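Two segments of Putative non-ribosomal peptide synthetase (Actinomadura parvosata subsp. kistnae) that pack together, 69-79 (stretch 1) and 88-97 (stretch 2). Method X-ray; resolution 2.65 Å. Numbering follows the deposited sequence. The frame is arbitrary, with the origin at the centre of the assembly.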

# COMPACT_ATOMS: atom_id res chain seq x y z
N GLY A 69 -18.32 -8.74 6.70
CA GLY A 69 -19.65 -8.19 6.86
C GLY A 69 -19.94 -7.76 8.28
O GLY A 69 -20.57 -6.72 8.51
N GLY A 70 -19.48 -8.54 9.26
CA GLY A 70 -19.63 -8.12 10.65
C GLY A 70 -18.83 -6.88 10.98
O GLY A 70 -19.24 -6.08 11.82
N ARG A 71 -17.69 -6.69 10.32
CA ARG A 71 -16.84 -5.54 10.60
C ARG A 71 -17.44 -4.26 10.03
O ARG A 71 -17.35 -3.19 10.66
CB ARG A 71 -15.44 -5.78 10.03
CG ARG A 71 -14.51 -4.59 10.07
CD ARG A 71 -13.11 -5.01 9.66
NE ARG A 71 -12.19 -3.88 9.56
CZ ARG A 71 -11.49 -3.39 10.58
NH1 ARG A 71 -10.67 -2.36 10.39
NH2 ARG A 71 -11.62 -3.92 11.79
N HIS A 72 -18.06 -4.33 8.85
CA HIS A 72 -18.66 -3.18 8.20
C HIS A 72 -20.17 -3.38 8.17
O HIS A 72 -20.68 -4.21 7.42
CB HIS A 72 -18.12 -3.01 6.78
CG HIS A 72 -16.63 -2.89 6.71
ND1 HIS A 72 -15.98 -1.68 6.73
CD2 HIS A 72 -15.67 -3.84 6.61
CE1 HIS A 72 -14.68 -1.88 6.65
NE2 HIS A 72 -14.46 -3.18 6.58
N GLU A 73 -20.89 -2.61 9.00
CA GLU A 73 -22.34 -2.72 9.04
C GLU A 73 -22.97 -2.52 7.67
O GLU A 73 -23.97 -3.16 7.35
CB GLU A 73 -22.92 -1.70 10.03
CG GLU A 73 -22.67 -2.02 11.49
CD GLU A 73 -23.10 -0.89 12.41
OE1 GLU A 73 -23.22 0.26 11.93
OE2 GLU A 73 -23.32 -1.16 13.61
N ILE A 74 -22.38 -1.65 6.84
CA ILE A 74 -22.98 -1.33 5.55
C ILE A 74 -23.03 -2.56 4.65
O ILE A 74 -23.92 -2.67 3.80
CB ILE A 74 -22.22 -0.16 4.89
CG1 ILE A 74 -22.96 0.30 3.64
CG2 ILE A 74 -20.79 -0.56 4.57
CD1 ILE A 74 -22.46 1.61 3.12
N LEU A 75 -22.10 -3.50 4.82
CA LEU A 75 -22.13 -4.71 4.01
C LEU A 75 -23.24 -5.66 4.44
O LEU A 75 -23.64 -6.53 3.65
CB LEU A 75 -20.78 -5.42 4.06
CG LEU A 75 -19.63 -4.69 3.37
CD1 LEU A 75 -18.38 -5.55 3.35
CD2 LEU A 75 -20.02 -4.27 1.96
N ARG A 76 -23.75 -5.54 5.67
CA ARG A 76 -24.93 -6.27 6.10
C ARG A 76 -26.15 -5.37 6.23
O ARG A 76 -27.08 -5.68 6.97
CB ARG A 76 -24.65 -7.00 7.42
CG ARG A 76 -23.97 -6.15 8.49
CD ARG A 76 -23.54 -7.01 9.67
NE ARG A 76 -22.64 -6.29 10.57
CZ ARG A 76 -23.00 -5.78 11.74
NH1 ARG A 76 -22.11 -5.14 12.49
NH2 ARG A 76 -24.25 -5.91 12.17
N THR A 77 -26.15 -4.25 5.50
CA THR A 77 -27.26 -3.30 5.50
C THR A 77 -28.18 -3.57 4.32
O THR A 77 -27.72 -3.86 3.21
CB THR A 77 -26.73 -1.87 5.44
OG1 THR A 77 -25.98 -1.58 6.62
CG2 THR A 77 -27.87 -0.87 5.31
N ARG A 78 -29.48 -3.49 4.56
CA ARG A 78 -30.49 -3.65 3.53
C ARG A 78 -31.24 -2.34 3.33
O ARG A 78 -31.29 -1.49 4.22
CB ARG A 78 -31.46 -4.78 3.89
CG ARG A 78 -31.71 -5.75 2.75
CD ARG A 78 -31.98 -7.13 3.29
NE ARG A 78 -32.87 -7.09 4.45
CZ ARG A 78 -33.56 -8.13 4.90
NH1 ARG A 78 -33.48 -9.30 4.28
NH2 ARG A 78 -34.33 -8.00 5.97
N PHE A 79 -31.83 -2.18 2.14
CA PHE A 79 -32.42 -0.91 1.72
C PHE A 79 -33.87 -1.11 1.28
O PHE A 79 -34.17 -1.08 0.08
CB PHE A 79 -31.60 -0.28 0.60
CG PHE A 79 -30.16 -0.10 0.94
CD1 PHE A 79 -29.23 -1.08 0.62
CD2 PHE A 79 -29.72 1.05 1.59
CE1 PHE A 79 -27.90 -0.92 0.94
CE2 PHE A 79 -28.39 1.21 1.91
CZ PHE A 79 -27.48 0.23 1.58
N GLN A 88 -32.27 2.46 5.73
CA GLN A 88 -31.09 1.62 5.95
C GLN A 88 -31.41 0.61 7.05
O GLN A 88 -31.48 0.97 8.23
CB GLN A 88 -29.88 2.47 6.33
CG GLN A 88 -28.82 2.60 5.25
CD GLN A 88 -27.67 3.50 5.66
OE1 GLN A 88 -26.50 3.17 5.47
NE2 GLN A 88 -28.00 4.65 6.23
N GLU A 89 -31.60 -0.66 6.67
CA GLU A 89 -31.88 -1.73 7.61
C GLU A 89 -30.61 -2.55 7.82
O GLU A 89 -30.18 -3.28 6.93
CB GLU A 89 -33.01 -2.62 7.10
CG GLU A 89 -33.37 -3.77 8.03
CD GLU A 89 -34.19 -4.85 7.34
OE1 GLU A 89 -34.18 -4.91 6.10
OE2 GLU A 89 -34.85 -5.64 8.05
N ILE A 90 -30.02 -2.43 9.01
CA ILE A 90 -28.77 -3.11 9.32
C ILE A 90 -29.08 -4.46 9.95
O ILE A 90 -29.70 -4.53 11.02
CB ILE A 90 -27.89 -2.26 10.25
CG1 ILE A 90 -27.63 -0.88 9.65
CG2 ILE A 90 -26.57 -2.98 10.53
CD1 ILE A 90 -26.66 -0.05 10.45
N LEU A 91 -28.63 -5.53 9.30
CA LEU A 91 -28.78 -6.88 9.82
C LEU A 91 -27.58 -7.24 10.70
O LEU A 91 -26.57 -6.53 10.75
CB LEU A 91 -28.91 -7.88 8.68
CG LEU A 91 -29.90 -7.55 7.56
CD1 LEU A 91 -29.92 -8.67 6.53
CD2 LEU A 91 -31.29 -7.32 8.13
N ASP A 92 -27.69 -8.37 11.40
CA ASP A 92 -26.57 -8.88 12.17
C ASP A 92 -25.60 -9.61 11.24
O ASP A 92 -25.81 -9.71 10.03
CB ASP A 92 -27.06 -9.78 13.30
CG ASP A 92 -27.92 -10.93 12.82
OD1 ASP A 92 -28.18 -11.03 11.61
OD2 ASP A 92 -28.36 -11.74 13.66
N ALA A 93 -24.50 -10.11 11.81
CA ALA A 93 -23.48 -10.74 10.99
C ALA A 93 -23.98 -12.04 10.37
O ALA A 93 -23.71 -12.32 9.20
CB ALA A 93 -22.22 -11.00 11.82
N GLU A 94 -24.72 -12.85 11.13
CA GLU A 94 -25.15 -14.15 10.65
C GLU A 94 -26.25 -14.00 9.60
O GLU A 94 -26.01 -14.26 8.42
CB GLU A 94 -25.63 -15.03 11.81
CG GLU A 94 -25.77 -16.50 11.45
CD GLU A 94 -24.50 -17.07 10.82
OE1 GLU A 94 -24.61 -17.78 9.80
OE2 GLU A 94 -23.40 -16.80 11.35
N THR A 95 -27.45 -13.60 10.02
CA THR A 95 -28.49 -13.26 9.06
C THR A 95 -28.08 -11.97 8.36
O THR A 95 -28.14 -10.89 8.94
CB THR A 95 -29.84 -13.09 9.75
OG1 THR A 95 -29.92 -11.79 10.35
CG2 THR A 95 -30.02 -14.15 10.83
N GLY A 96 -27.65 -12.08 7.11
CA GLY A 96 -27.03 -10.96 6.42
C GLY A 96 -25.58 -11.19 6.06
O GLY A 96 -24.93 -10.26 5.57
N ARG A 97 -25.05 -12.39 6.29
CA ARG A 97 -23.77 -12.75 5.71
C ARG A 97 -23.91 -12.75 4.18
O ARG A 97 -25.00 -12.98 3.65
CB ARG A 97 -23.34 -14.13 6.20
CG ARG A 97 -24.18 -15.27 5.63
CD ARG A 97 -23.80 -16.62 6.23
NE ARG A 97 -22.43 -16.64 6.74
CZ ARG A 97 -21.69 -17.74 6.84
NH1 ARG A 97 -22.18 -18.91 6.45
NH2 ARG A 97 -20.46 -17.67 7.32

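Stretch 1 meets stretch 2 first at the end of its helix, where G70 CA lies 4.0 Å from A93 CB. An ideal CB on G70 would lie 3.5 Å from A93 CB, a tight fit. R71 and H72 make no contact; H72 is the first residue to leave helical phi/psi. In the 3-10 segment that follows, E73 reaches across through its carboxylate, E73 OE1 lying 3.8 Å from I90 CD1, a contact of proximity alone.

R76 has more of its area covered by stretch 2 than any other residue of stretch 1, R78 coming close behind, and it links the helix end to stretch 2. R76 NH2 donates to L91 O (2.8 Å, 152°), with the oxygen near the guanidinium plane. Within its own stretch, R76 NE donates to G69 O (3.0 Å) and R76 NH1 to G70 O (3.1 Å), so all three nitrogens hold carbonyl oxygens, two of them at the helix end. Its backbone takes part too: L91 N donates to R76 O (2.8 Å, 161°). R76 CB also lies 3.8 Å from G96 O, in the type II turn E94 to R97.

T77 pairs with I90 as an antiparallel, non-hydrogen-bonded bridge, T77 CA to I90 CA 4.1 Å. The side chains share one face, T77 OG1 lying 3.5 Å from I90 CG1 while donating to E73 O at 2.7 Å. T77 CA also makes a C-H...O contact with E89 O (3.3 Å).

R78 and E89 form the hydrogen-bonded pair: R78 N to E89 O is very short at 2.5 Å (170°), and E89 N to R78 O is 2.6 Å (168°). Their side chains, together on the other face, form a salt bridge, R78 NE to E89 OE1 3.0 Å, with R78 NH2 reaching E89 OE2 at 3.2 Å. L91 CD2 covers one guanidinium face, 3.8 Å from R78 NH2.

F79 points away at CB, yet its ring returns, F79 CE2 3.6 Å from Q88 CG.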